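Local atomic coordinates of periplasmic solute binding protein (Pectobacterium atrosepticum, PDB entry 4RY1), a protein that probably binds a sugar in the periplasm and delivers it to an ABC-type importer. Residues N75-N83 against S288-S296; W249-S257 against G344-R352. One frame throughout, in Å; residues are numbered along the deposited sequence. Where two conformers were deposited one is given.

Contacts 1 and 2 lie at different places along one mixed sheet: their centres are 29 Å apart, and their nearest atoms stay about 6 Å from each other without touching. In contact 1 the loop 75-83 packs on the end of strand 284-292, about 21 Å from the centre of the chain. Contact 2, at about 12 Å from that centre, pairs helices 253-257 and 346-356 beside the same sheet. Strand 107-123 joins them, since it pairs with both 284-292 and 245-249, the strand that leads into contact 2. A glycerol, probably from the crystallisation liquor, is hydrogen-bonded to Ser-251 OG within segment 249-257.

Contact 1 of 2, residues N75-N83 against S288-S296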
ATOM      1  N   ASN A  75      18.526  -6.515  -7.798  1.00 18.08           N
ATOM      2  CA  ASN A  75      19.472  -5.756  -8.610  1.00 22.50           C
ATOM      3  C   ASN A  75      20.476  -4.926  -7.821  1.00 25.05           C
ATOM      4  O   ASN A  75      21.083  -3.984  -8.332  1.00 27.86           O
ATOM      5  CB  ASN A  75      18.672  -4.943  -9.598  1.00 28.25           C
ATOM      6  CG  ASN A  75      17.746  -5.835 -10.396  1.00 30.08           C
ATOM      7  OD1 ASN A  75      18.168  -6.873 -10.911  1.00 42.28           O
ATOM      8  ND2 ASN A  75      16.518  -5.473 -10.491  1.00 44.83           N
ATOM      9  N   GLY A  76      20.672  -5.334  -6.576  1.00 20.02           N
ATOM     10  CA  GLY A  76      21.619  -4.701  -5.671  1.00 19.31           C
ATOM     11  C   GLY A  76      22.320  -5.715  -4.793  1.00 16.10           C
ATOM     12  O   GLY A  76      22.285  -6.894  -5.063  1.00 20.30           O
ATOM     13  N   ASP A  77      22.956  -5.215  -3.735  1.00 17.17           N
ATOM     14  CA  ASP A  77      23.772  -6.028  -2.839  1.00 21.37           C
ATOM     15  C   ASP A  77      22.938  -6.891  -1.906  1.00 18.73           C
ATOM     16  O   ASP A  77      23.447  -7.845  -1.337  1.00 20.60           O
ATOM     17  CB  ASP A  77      24.655  -5.155  -1.945  1.00 21.77           C
ATOM     18  CG  ASP A  77      25.669  -4.336  -2.716  1.00 34.64           C
ATOM     19  OD1 ASP A  77      26.092  -4.757  -3.815  1.00 36.01           O
ATOM     20  OD2 ASP A  77      26.088  -3.269  -2.196  1.00 58.04           O
ATOM     21  N   GLY A  78      21.668  -6.541  -1.729  1.00 15.72           N
ATOM     22  CA  GLY A  78      20.827  -7.238  -0.781  1.00 17.13           C
ATOM     23  C   GLY A  78      21.072  -6.797   0.643  1.00 16.92           C
ATOM     24  O   GLY A  78      21.993  -6.040   0.963  1.00 18.42           O
ATOM     25  N   PHE A  79      20.195  -7.284   1.488  1.00 13.63           N
ATOM     26  CA  PHE A  79      20.242  -7.046   2.909  1.00 13.28           C
ATOM     27  C   PHE A  79      20.821  -8.257   3.638  1.00 14.22           C
ATOM     28  O   PHE A  79      21.077  -9.331   3.037  1.00 15.53           O
ATOM     29  CB  PHE A  79      18.843  -6.665   3.396  1.00 13.31           C
ATOM     30  CG  PHE A  79      18.350  -5.361   2.823  1.00 12.24           C
ATOM     31  CD1 PHE A  79      18.976  -4.155   3.138  1.00 14.87           C
ATOM     32  CD2 PHE A  79      17.308  -5.327   1.916  1.00 14.14           C
ATOM     33  CE1 PHE A  79      18.550  -2.961   2.596  1.00 15.08           C
ATOM     34  CE2 PHE A  79      16.874  -4.118   1.384  1.00 14.56           C
ATOM     35  CZ  PHE A  79      17.491  -2.935   1.730  1.00 14.64           C
ATOM     36  N   TYR A  80      21.041  -8.094   4.939  1.00 12.28           N
ATOM     37  CA  TYR A  80      21.435  -9.223   5.753  1.00 13.52           C
ATOM     38  C   TYR A  80      20.367 -10.323   5.679  1.00 14.24           C
ATOM     39  O   TYR A  80      19.165 -10.048   5.840  1.00 15.02           O
ATOM     40  CB  TYR A  80      21.664  -8.765   7.180  1.00 13.27           C
ATOM     41  CG  TYR A  80      22.069  -9.847   8.147  1.00 12.80           C
ATOM     42  CD1 TYR A  80      23.411 -10.098   8.409  1.00 15.36           C
ATOM     43  CD2 TYR A  80      21.110 -10.572   8.871  1.00 15.24           C
ATOM     44  CE1 TYR A  80      23.798 -11.061   9.326  1.00 15.76           C
ATOM     45  CE2 TYR A  80      21.488 -11.539   9.770  1.00 15.87           C
ATOM     46  CZ  TYR A  80      22.834 -11.774  10.007  1.00 16.01           C
ATOM     47  OH  TYR A  80      23.158 -12.733  10.943  1.00 17.99           O
ATOM     48  N   ASP A  81      20.808 -11.553   5.462  1.00 14.19           N
ATOM     49  CA  ASP A  81      19.887 -12.682   5.318  1.00 13.53           C
ATOM     50  C   ASP A  81      19.272 -13.059   6.666  1.00 14.11           C
ATOM     51  O   ASP A  81      19.919 -13.661   7.532  1.00 14.14           O
ATOM     52  CB  ASP A  81      20.629 -13.868   4.722  1.00 14.20           C
ATOM     53  CG  ASP A  81      19.768 -15.089   4.525  1.00 16.02           C
ATOM     54  OD1 ASP A  81      18.542 -15.054   4.773  1.00 15.32           O
ATOM     55  OD2 ASP A  81      20.368 -16.120   4.124  1.00 19.77           O
ATOM     56  N   LEU A  82      17.993 -12.721   6.828  1.00 12.76           N
ATOM     57  CA  LEU A  82      17.305 -12.944   8.111  1.00 12.85           C
ATOM     58  C   LEU A  82      17.137 -14.410   8.504  1.00 13.82           C
ATOM     59  O   LEU A  82      16.923 -14.706   9.674  1.00 14.86           O
ATOM     60  CB  LEU A  82      15.944 -12.270   8.127  1.00 12.91           C
ATOM     61  CG  LEU A  82      15.944 -10.749   7.941  1.00 12.28           C
ATOM     62  CD1 LEU A  82      14.520 -10.238   8.055  1.00 12.54           C
ATOM     63  CD2 LEU A  82      16.805 -10.019   8.951  1.00 13.01           C
ATOM     64  N   ASN A  83      17.281 -15.329   7.546  1.00 13.43           N
ATOM     65  CA  ASN A  83      17.309 -16.749   7.906  1.00 13.98           C
ATOM     66  C   ASN A  83      18.462 -17.069   8.857  1.00 16.39           C
ATOM     67  O   ASN A  83      18.380 -18.039   9.596  1.00 18.90           O
ATOM     68  CB  ASN A  83      17.363 -17.679   6.674  1.00 15.94           C
ATOM     69  CG  ASN A  83      16.142 -17.563   5.772  1.00 15.33           C
ATOM     70  OD1 ASN A  83      16.253 -17.561   4.517  1.00 19.42           O
ATOM     71  ND2 ASN A  83      14.985 -17.517   6.374  1.00 16.03           N
ATOM     72  N   SER A 288       4.994  -3.118   4.840  0.50 11.46           N
ATOM     73  CA  SER A 288       6.386  -2.709   5.006  0.50 11.57           C
ATOM     74  C   SER A 288       7.114  -3.885   5.631  0.50  9.98           C
ATOM     75  O   SER A 288       6.479  -4.814   6.152  0.50 11.00           O
ATOM     76  CB  SER A 288       6.528  -1.464   5.886  0.50 12.32           C
ATOM     77  OG  SER A 288       6.411  -0.262   5.113  0.50 11.56           O
ATOM     78  N   LEU A 289       8.438  -3.813   5.588  1.00 12.05           N
ATOM     79  CA  LEU A 289       9.327  -4.838   6.129  1.00 12.15           C
ATOM     80  C   LEU A 289      10.319  -4.144   7.027  1.00 11.55           C
ATOM     81  O   LEU A 289      10.612  -2.971   6.811  1.00 10.91           O
ATOM     82  CB  LEU A 289      10.158  -5.538   5.027  1.00 12.50           C
ATOM     83  CG  LEU A 289       9.473  -5.947   3.722  1.00 16.01           C
ATOM     84  CD1 LEU A 289      10.489  -6.440   2.691  1.00 20.22           C
ATOM     85  CD2 LEU A 289       8.532  -7.056   4.007  1.00 23.44           C
ATOM     86  N   PHE A 290      10.872  -4.879   7.989  1.00 10.24           N
ATOM     87  CA  PHE A 290      12.122  -4.475   8.621  1.00 10.95           C
ATOM     88  C   PHE A 290      13.248  -5.318   8.041  1.00 10.87           C
ATOM     89  O   PHE A 290      13.158  -6.550   8.009  1.00 10.85           O
ATOM     90  CB  PHE A 290      12.114  -4.650  10.140  1.00 11.10           C
ATOM     91  CG  PHE A 290      11.402  -3.556  10.892  1.00 11.11           C
ATOM     92  CD1 PHE A 290      11.724  -2.211  10.713  1.00 11.98           C
ATOM     93  CD2 PHE A 290      10.441  -3.878  11.846  1.00 12.43           C
ATOM     94  CE1 PHE A 290      11.063  -1.212  11.428  1.00 12.04           C
ATOM     95  CE2 PHE A 290       9.806  -2.889  12.559  1.00 14.78           C
ATOM     96  CZ  PHE A 290      10.094  -1.563  12.347  1.00 13.71           C
ATOM     97  N   ALA A 291      14.296  -4.624   7.584  1.00 10.68           N
ATOM     98  CA  ALA A 291      15.511  -5.241   7.040  1.00 10.35           C
ATOM     99  C   ALA A 291      16.703  -4.855   7.905  1.00 11.50           C
ATOM    100  O   ALA A 291      16.723  -3.795   8.506  1.00 11.51           O
ATOM    101  CB  ALA A 291      15.742  -4.762   5.613  1.00 11.07           C
ATOM    102  N   ILE A 292      17.687  -5.741   7.947  1.00 11.07           N
ATOM    103  CA  ILE A 292      18.973  -5.507   8.619  1.00 10.26           C
ATOM    104  C   ILE A 292      20.051  -5.188   7.562  1.00 11.52           C
ATOM    105  O   ILE A 292      20.117  -5.828   6.526  1.00 12.32           O
ATOM    106  CB  ILE A 292      19.396  -6.717   9.467  1.00 11.23           C
ATOM    107  CG1 ILE A 292      18.368  -6.969  10.573  1.00 11.76           C
ATOM    108  CG2 ILE A 292      20.789  -6.536  10.056  1.00 13.32           C
ATOM    109  CD1 ILE A 292      18.615  -8.215  11.413  1.00 13.03           C
ATOM    110  N   SER A 293      20.881  -4.198   7.876  0.50 12.37           N
ATOM    111  CA  SER A 293      21.971  -3.785   6.998  0.50 14.09           C
ATOM    112  C   SER A 293      22.887  -4.946   6.709  0.50 15.21           C
ATOM    113  O   SER A 293      23.257  -5.674   7.620  0.50 15.24           O
ATOM    114  CB  SER A 293      22.808  -2.683   7.633  0.50 15.94           C
ATOM    115  OG  SER A 293      24.008  -2.492   6.885  0.50 19.18           O
ATOM    116  N   LYS A 294      23.273  -5.077   5.438  1.00 16.70           N
ATOM    117  CA  LYS A 294      24.084  -6.198   4.978  1.00 20.16           C
ATOM    118  C   LYS A 294      25.336  -6.291   5.831  1.00 17.32           C
ATOM    119  O   LYS A 294      25.751  -7.393   6.195  1.00 20.92           O
ATOM    120  CB  LYS A 294      24.440  -6.096   3.479  1.00 21.94           C
ATOM    121  CG  LYS A 294      24.882  -7.446   2.880  1.00 33.52           C
ATOM    122  CD  LYS A 294      25.339  -7.368   1.431  1.00 38.59           C
ATOM    123  CE  LYS A 294      25.451  -8.761   0.789  1.00 35.89           C
ATOM    124  NZ  LYS A 294      25.852  -8.700  -0.647  1.00 36.65           N
ATOM    125  N   ASN A 295      25.933  -5.134   6.147  1.00 16.27           N
ATOM    126  CA  ASN A 295      27.186  -5.107   6.897  1.00 26.44           C
ATOM    127  C   ASN A 295      27.077  -4.533   8.308  1.00 23.66           C
ATOM    128  O   ASN A 295      28.050  -4.029   8.862  1.00 25.66           O
ATOM    129  CB  ASN A 295      28.241  -4.348   6.092  1.00 22.81           C
ATOM    130  CG  ASN A 295      28.338  -4.841   4.659  1.00 23.28           C
ATOM    131  OD1 ASN A 295      28.071  -4.097   3.713  1.00 36.18           O
ATOM    132  ND2 ASN A 295      28.689  -6.104   4.493  1.00 23.47           N
ATOM    133  N   SER A 296      25.890  -4.624   8.906  1.00 19.11           N
ATOM    134  CA  SER A 296      25.755  -4.274  10.331  1.00 16.93           C
ATOM    135  C   SER A 296      26.788  -5.016  11.171  1.00 16.10           C
ATOM    136  O   SER A 296      27.014  -6.203  10.952  1.00 16.96           O
ATOM    137  CB  SER A 296      24.378  -4.683  10.849  1.00 15.59           C
ATOM    138  OG  SER A 296      24.213  -4.407  12.242  1.00 16.11           O
TER
HETATM  139  O   HOH W   1      27.359  -4.445   0.815  1.00 31.82           O
HETATM  140  O   HOH W   2      17.261  -8.054   6.273  1.00 13.49           O
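Phe-79 lays one face of its ring over the methyl of Ala-291, a CH-pi contact in which Ala-291 CB stands 4.0 Å from the Phe-79 ring centroid and 17° off the normal. Next along the loop, Tyr-80 goes a different way. Its CG is anti to the backbone N (chi1 179°), which runs the side chain alongside that of Ile-292, both pointing the same way, with Tyr-80 CB 3.7 Å from Ile-292 CG2. Ile-292 therefore serves two neighbours: its CG2 branch lies against Tyr-80, while its CD1 end meets Leu-82 CD2 at 3.5 Å, those two side chains crossing at a slant. The backbones are tied where these groups meet. Tyr-80 N donates to Ile-292 O at 2.9 Å, and water 2 connects Ile-292 N to Tyr-80 O, so both polar backbone atoms of Ile-292 are engaged. At the exposed end Lys-294 stretches out fully beyond CG along the loop backbone, its CB 3.5 Å from Gly-78 O. The chain ends with NZ giving a short hydrogen bond of 2.6 Å to Asp-77 O, in the carbonyl plane and on a lone pair. Asp-77 OD1 remains 5.1 Å from Lys-294 NZ. The contact seats the loop after helix 69-74 on the end of a central-sheet strand of the periplasmic binding protein fold; strand 61-64 packs on Phe-79, and helix 299-310 covers Ile-292. The chemistry runs from a buried apolar patch to a charged margin, where the ammonium probably polarises the Asp-77 carbonyl and the nearby carboxylate may add a mild attraction without a salt bridge.

Contact 2 of 2, residues W249-S257 against G344-R352; sequences WDSAIYTYS and GNLLANAYR
Ile-253 reaches across to helix 346-356 with two branches, and here the packing is close. Its CD1 presses on Ala-350 CB at 3.5 Å, tighter than usual for two carbons, while its CG2 lies 3.7 Å from Leu-346 CD2, the two side chains crossing at about a right angle. Leu-347 fills the neighbouring position: its CD1 sits 3.4 Å from Asp-250 O, and its CB meets the Tyr-254 ring at CE1, 3.8 Å away. Asp-250 adds its own CB to the apolar patch. Its carboxylate passes Tyr-351 at a slant, the carboxylate and ring planes 65° apart, with OD2 4.0 Å from Tyr-351 CD2. Though buried, the carboxylate is well supplied, by Thr-116 OG1 at OD1 and by Ser-117 N at OD2; water 3 lies 2.8 Å from Asp-250 OD2. The looser side is partly exposed, and a single hydrogen bond spans it. There Asn-345 ND2 donates almost straight to Tyr-254 OH (2.9 Å, 166°); the hydroxyl lies in the amide plane, and ND2 comes up at the edge of the tyrosine ring. Asn-345 OD1, as N-cap, accepts from Ala-348 N at 3.0 Å, and the two bonds together fix which way round the amide sits. The helix it starts thus packs against the short helix following strand 245-249, the two segments running at 137° to each other. Strand 107-123 packs on the pair through Ile-121, which touches Ile-253 and Leu-346, and Ser-119, which touches Ala-350; Leu-266 of strand 266-268 meets Leu-346 and Ser-257.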
ATOM      1  N   TRP A 249      -4.758   0.799   0.596  1.00 11.99           N
ATOM      2  CA  TRP A 249      -4.189  -0.284   1.402  1.00 12.20           C
ATOM      3  C   TRP A 249      -4.800  -0.159   2.805  1.00 12.11           C
ATOM      4  O   TRP A 249      -4.877   0.953   3.344  1.00 12.19           O
ATOM      5  CB  TRP A 249      -2.674  -0.176   1.503  1.00 12.86           C
ATOM      6  CG  TRP A 249      -1.938  -0.380   0.236  1.00 12.54           C
ATOM      7  CD1 TRP A 249      -1.182   0.542  -0.434  1.00 14.58           C
ATOM      8  CD2 TRP A 249      -1.851  -1.601  -0.520  1.00 13.14           C
ATOM      9  NE1 TRP A 249      -0.636  -0.041  -1.549  1.00 15.16           N
ATOM     10  CE2 TRP A 249      -1.034  -1.345  -1.624  1.00 13.17           C
ATOM     11  CE3 TRP A 249      -2.377  -2.897  -0.356  1.00 13.88           C
ATOM     12  CZ2 TRP A 249      -0.743  -2.325  -2.582  1.00 15.08           C
ATOM     13  CZ3 TRP A 249      -2.085  -3.869  -1.302  1.00 14.89           C
ATOM     14  CH2 TRP A 249      -1.270  -3.578  -2.397  1.00 14.63           C
ATOM     15  N   ASP A 250      -5.172  -1.267   3.446  1.00 12.35           N
ATOM     16  CA  ASP A 250      -5.748  -1.119   4.798  1.00 13.33           C
ATOM     17  C   ASP A 250      -4.752  -0.481   5.786  1.00 12.70           C
ATOM     18  O   ASP A 250      -5.159   0.147   6.760  1.00 14.18           O
ATOM     19  CB  ASP A 250      -6.447  -2.386   5.339  1.00 14.94           C
ATOM     20  CG  ASP A 250      -5.577  -3.620   5.320  1.00 14.02           C
ATOM     21  OD1 ASP A 250      -4.496  -3.585   5.951  1.00 14.77           O
ATOM     22  OD2 ASP A 250      -5.988  -4.643   4.711  1.00 15.57           O
ATOM     23  N   SER A 251      -3.453  -0.590   5.482  1.00 12.74           N
ATOM     24  CA  SER A 251      -2.390   0.045   6.284  1.00 13.47           C
ATOM     25  C   SER A 251      -2.392   1.583   6.187  1.00 14.41           C
ATOM     26  O   SER A 251      -1.691   2.255   6.946  1.00 15.45           O
ATOM     27  CB  SER A 251      -1.031  -0.505   5.841  1.00 16.50           C
ATOM     28  OG  SER A 251      -0.793  -0.203   4.488  1.00 19.86           O
ATOM     29  N   ALA A 252      -3.177   2.131   5.265  1.00 13.33           N
ATOM     30  CA  ALA A 252      -3.319   3.586   5.107  1.00 13.45           C
ATOM     31  C   ALA A 252      -4.587   4.150   5.744  1.00 13.75           C
ATOM     32  O   ALA A 252      -4.806   5.354   5.756  1.00 13.04           O
ATOM     33  CB  ALA A 252      -3.331   3.941   3.627  1.00 14.00           C
ATOM     34  N   ILE A 253      -5.453   3.272   6.224  1.00 12.34           N
ATOM     35  CA  ILE A 253      -6.728   3.723   6.793  1.00 12.20           C
ATOM     36  C   ILE A 253      -6.540   4.746   7.912  1.00 14.59           C
ATOM     37  O   ILE A 253      -7.235   5.751   7.926  1.00 15.77           O
ATOM     38  CB  ILE A 253      -7.565   2.514   7.265  1.00 12.27           C
ATOM     39  CG1 ILE A 253      -8.083   1.746   6.038  1.00 13.67           C
ATOM     40  CG2 ILE A 253      -8.695   2.954   8.191  1.00 15.65           C
ATOM     41  CD1 ILE A 253      -8.668   0.384   6.371  1.00 14.06           C
ATOM     42  N   TYR A 254      -5.593   4.511   8.822  1.00 13.55           N
ATOM     43  CA  TYR A 254      -5.390   5.437   9.949  1.00 16.98           C
ATOM     44  C   TYR A 254      -5.019   6.822   9.421  1.00 17.16           C
ATOM     45  O   TYR A 254      -5.539   7.833   9.868  1.00 18.65           O
ATOM     46  CB  TYR A 254      -4.323   4.918  10.926  1.00 15.48           C
ATOM     47  CG  TYR A 254      -4.839   3.985  11.995  1.00 14.71           C
ATOM     48  CD1 TYR A 254      -5.926   3.150  11.766  1.00 20.76           C
ATOM     49  CD2 TYR A 254      -4.229   3.932  13.225  1.00 18.36           C
ATOM     50  CE1 TYR A 254      -6.400   2.302  12.753  1.00 19.17           C
ATOM     51  CE2 TYR A 254      -4.693   3.083  14.212  1.00 17.72           C
ATOM     52  CZ  TYR A 254      -5.786   2.269  13.965  1.00 14.98           C
ATOM     53  OH  TYR A 254      -6.295   1.430  14.948  1.00 17.52           O
ATOM     54  N   THR A 255      -4.130   6.854   8.437  1.00 16.27           N
ATOM     55  CA  THR A 255      -3.734   8.119   7.814  1.00 17.92           C
ATOM     56  C   THR A 255      -4.918   8.868   7.204  1.00 17.01           C
ATOM     57  O   THR A 255      -5.077  10.085   7.375  1.00 18.82           O
ATOM     58  CB  THR A 255      -2.660   7.890   6.746  1.00 19.87           C
ATOM     59  OG1 THR A 255      -1.517   7.267   7.351  1.00 21.43           O
ATOM     60  CG2 THR A 255      -2.268   9.203   6.085  1.00 22.29           C
ATOM     61  N   TYR A 256      -5.742   8.156   6.436  1.00 17.25           N
ATOM     62  CA  TYR A 256      -6.909   8.803   5.802  1.00 18.63           C
ATOM     63  C   TYR A 256      -8.033   9.144   6.776  1.00 17.28           C
ATOM     64  O   TYR A 256      -8.851  10.029   6.514  1.00 21.69           O
ATOM     65  CB  TYR A 256      -7.429   8.005   4.583  1.00 19.61           C
ATOM     66  CG  TYR A 256      -6.529   8.258   3.394  1.00 15.87           C
ATOM     67  CD1 TYR A 256      -5.261   7.720   3.356  1.00 16.55           C
ATOM     68  CD2 TYR A 256      -6.920   9.102   2.347  1.00 17.26           C
ATOM     69  CE1 TYR A 256      -4.397   7.973   2.309  1.00 17.01           C
ATOM     70  CE2 TYR A 256      -6.053   9.377   1.290  1.00 16.34           C
ATOM     71  CZ  TYR A 256      -4.796   8.796   1.269  1.00 17.89           C
ATOM     72  OH  TYR A 256      -3.868   9.046   0.275  1.00 18.74           O
ATOM     73  N   SER A 257      -8.044   8.465   7.916  1.00 20.08           N
ATOM     74  CA  SER A 257      -9.006   8.737   8.964  1.00 21.21           C
ATOM     75  C   SER A 257      -8.602   9.935   9.823  1.00 23.81           C
ATOM     76  O   SER A 257      -9.449  10.537  10.483  1.00 28.94           O
ATOM     77  CB  SER A 257      -9.142   7.506   9.864  1.00 23.50           C
ATOM     78  OG  SER A 257      -9.856   6.473   9.216  1.00 31.05           O
ATOM     79  N   GLY A 344     -15.248  -2.462  16.243  1.00 17.44           N
ATOM     80  CA  GLY A 344     -15.501  -1.043  15.943  1.00 20.46           C
ATOM     81  C   GLY A 344     -14.368  -0.387  15.165  1.00 21.19           C
ATOM     82  O   GLY A 344     -14.470   0.767  14.749  1.00 25.52           O
ATOM     83  N   ASN A 345     -13.280  -1.127  14.986  1.00 16.96           N
ATOM     84  CA  ASN A 345     -12.056  -0.581  14.428  1.00 15.45           C
ATOM     85  C   ASN A 345     -12.037  -0.788  12.920  1.00 14.36           C
ATOM     86  O   ASN A 345     -12.127  -1.910  12.434  1.00 14.74           O
ATOM     87  CB  ASN A 345     -10.841  -1.225  15.100  1.00 14.96           C
ATOM     88  CG  ASN A 345      -9.548  -0.642  14.587  1.00 13.86           C
ATOM     89  OD1 ASN A 345      -9.144  -0.940  13.469  1.00 14.61           O
ATOM     90  ND2 ASN A 345      -8.915   0.207  15.383  1.00 14.76           N
ATOM     91  N   LEU A 346     -11.920   0.316  12.186  1.00 14.06           N
ATOM     92  CA  LEU A 346     -12.056   0.274  10.723  1.00 14.10           C
ATOM     93  C   LEU A 346     -10.938  -0.555  10.049  1.00 13.40           C
ATOM     94  O   LEU A 346     -11.178  -1.273   9.078  1.00 14.12           O
ATOM     95  CB  LEU A 346     -12.102   1.694  10.144  1.00 15.39           C
ATOM     96  CG  LEU A 346     -12.293   1.835   8.642  1.00 15.56           C
ATOM     97  CD1 LEU A 346     -13.536   1.118   8.122  1.00 17.06           C
ATOM     98  CD2 LEU A 346     -12.356   3.313   8.303  1.00 16.73           C
ATOM     99  N   LEU A 347      -9.709  -0.409  10.545  1.00 12.71           N
ATOM    100  CA  LEU A 347      -8.604  -1.229  10.045  1.00 12.84           C
ATOM    101  C   LEU A 347      -8.880  -2.728  10.248  1.00 11.51           C
ATOM    102  O   LEU A 347      -8.755  -3.520   9.336  1.00 13.48           O
ATOM    103  CB  LEU A 347      -7.284  -0.799  10.678  1.00 13.55           C
ATOM    104  CG  LEU A 347      -6.115  -1.809  10.604  1.00 13.89           C
ATOM    105  CD1 LEU A 347      -5.719  -2.149   9.172  1.00 15.32           C
ATOM    106  CD2 LEU A 347      -4.937  -1.257  11.386  1.00 15.80           C
ATOM    107  N   ALA A 348      -9.315  -3.094  11.456  1.00 12.79           N
ATOM    108  CA  ALA A 348      -9.596  -4.490  11.752  1.00 13.92           C
ATOM    109  C   ALA A 348     -10.700  -4.988  10.834  1.00 13.82           C
ATOM    110  O   ALA A 348     -10.654  -6.093  10.315  1.00 14.68           O
ATOM    111  CB  ALA A 348     -10.023  -4.638  13.196  1.00 16.44           C
ATOM    112  N   ASN A 349     -11.704  -4.153  10.640  1.00 13.71           N
ATOM    113  CA  ASN A 349     -12.838  -4.553   9.801  1.00 15.40           C
ATOM    114  C   ASN A 349     -12.421  -4.745   8.322  1.00 13.77           C
ATOM    115  O   ASN A 349     -12.778  -5.735   7.662  1.00 14.41           O
ATOM    116  CB  ASN A 349     -13.964  -3.518   9.923  1.00 19.36           C
ATOM    117  CG  ASN A 349     -14.679  -3.587  11.275  1.00 20.96           C
ATOM    118  OD1 ASN A 349     -14.740  -4.642  11.896  1.00 28.69           O
ATOM    119  ND2 ASN A 349     -15.210  -2.468  11.722  1.00 28.93           N
ATOM    120  N   ALA A 350     -11.631  -3.801   7.810  1.00 13.63           N
ATOM    121  CA  ALA A 350     -11.120  -3.907   6.438  1.00 13.67           C
ATOM    122  C   ALA A 350     -10.199  -5.118   6.241  1.00 13.23           C
ATOM    123  O   ALA A 350     -10.285  -5.842   5.246  1.00 12.68           O
ATOM    124  CB  ALA A 350     -10.384  -2.635   6.073  1.00 13.79           C
ATOM    125  N   TYR A 351      -9.330  -5.338   7.218  1.00 13.70           N
ATOM    126  CA  TYR A 351      -8.392  -6.468   7.168  1.00 13.78           C
ATOM    127  C   TYR A 351      -9.139  -7.813   7.220  1.00 13.47           C
ATOM    128  O   TYR A 351      -8.873  -8.712   6.420  1.00 13.39           O
ATOM    129  CB  TYR A 351      -7.390  -6.356   8.311  1.00 13.73           C
ATOM    130  CG  TYR A 351      -6.319  -7.411   8.331  1.00 13.41           C
ATOM    131  CD1 TYR A 351      -6.525  -8.624   8.963  1.00 14.52           C
ATOM    132  CD2 TYR A 351      -5.089  -7.168   7.710  1.00 14.66           C
ATOM    133  CE1 TYR A 351      -5.520  -9.584   8.997  1.00 14.48           C
ATOM    134  CE2 TYR A 351      -4.086  -8.095   7.730  1.00 15.37           C
ATOM    135  CZ  TYR A 351      -4.286  -9.293   8.363  1.00 15.68           C
ATOM    136  OH  TYR A 351      -3.230 -10.175   8.329  1.00 19.26           O
ATOM    137  N   ARG A 352     -10.103  -7.917   8.129  1.00 14.37           N
ATOM    138  CA  ARG A 352     -10.916  -9.129   8.276  1.00 15.88           C
ATOM    139  C   ARG A 352     -11.748  -9.378   7.033  1.00 15.49           C
ATOM    140  O   ARG A 352     -11.885 -10.524   6.623  1.00 18.66           O
ATOM    141  CB  ARG A 352     -11.779  -9.080   9.538  1.00 17.27           C
ATOM    142  CG  ARG A 352     -10.945  -9.265  10.798  1.00 18.79           C
ATOM    143  CD  ARG A 352     -11.729  -9.029  12.074  1.00 22.16           C
ATOM    144  NE  ARG A 352     -10.970  -9.490  13.235  1.00 27.79           N
ATOM    145  CZ  ARG A 352     -11.272  -9.212  14.501  1.00 28.31           C
ATOM    146  NH1 ARG A 352     -12.323  -8.455  14.808  1.00 28.82           N
ATOM    147  NH2 ARG A 352     -10.509  -9.688  15.468  1.00 35.09           N
TER
HETATM  148  O   HOH W   3      -8.388  -4.598   3.361  1.00 15.27           O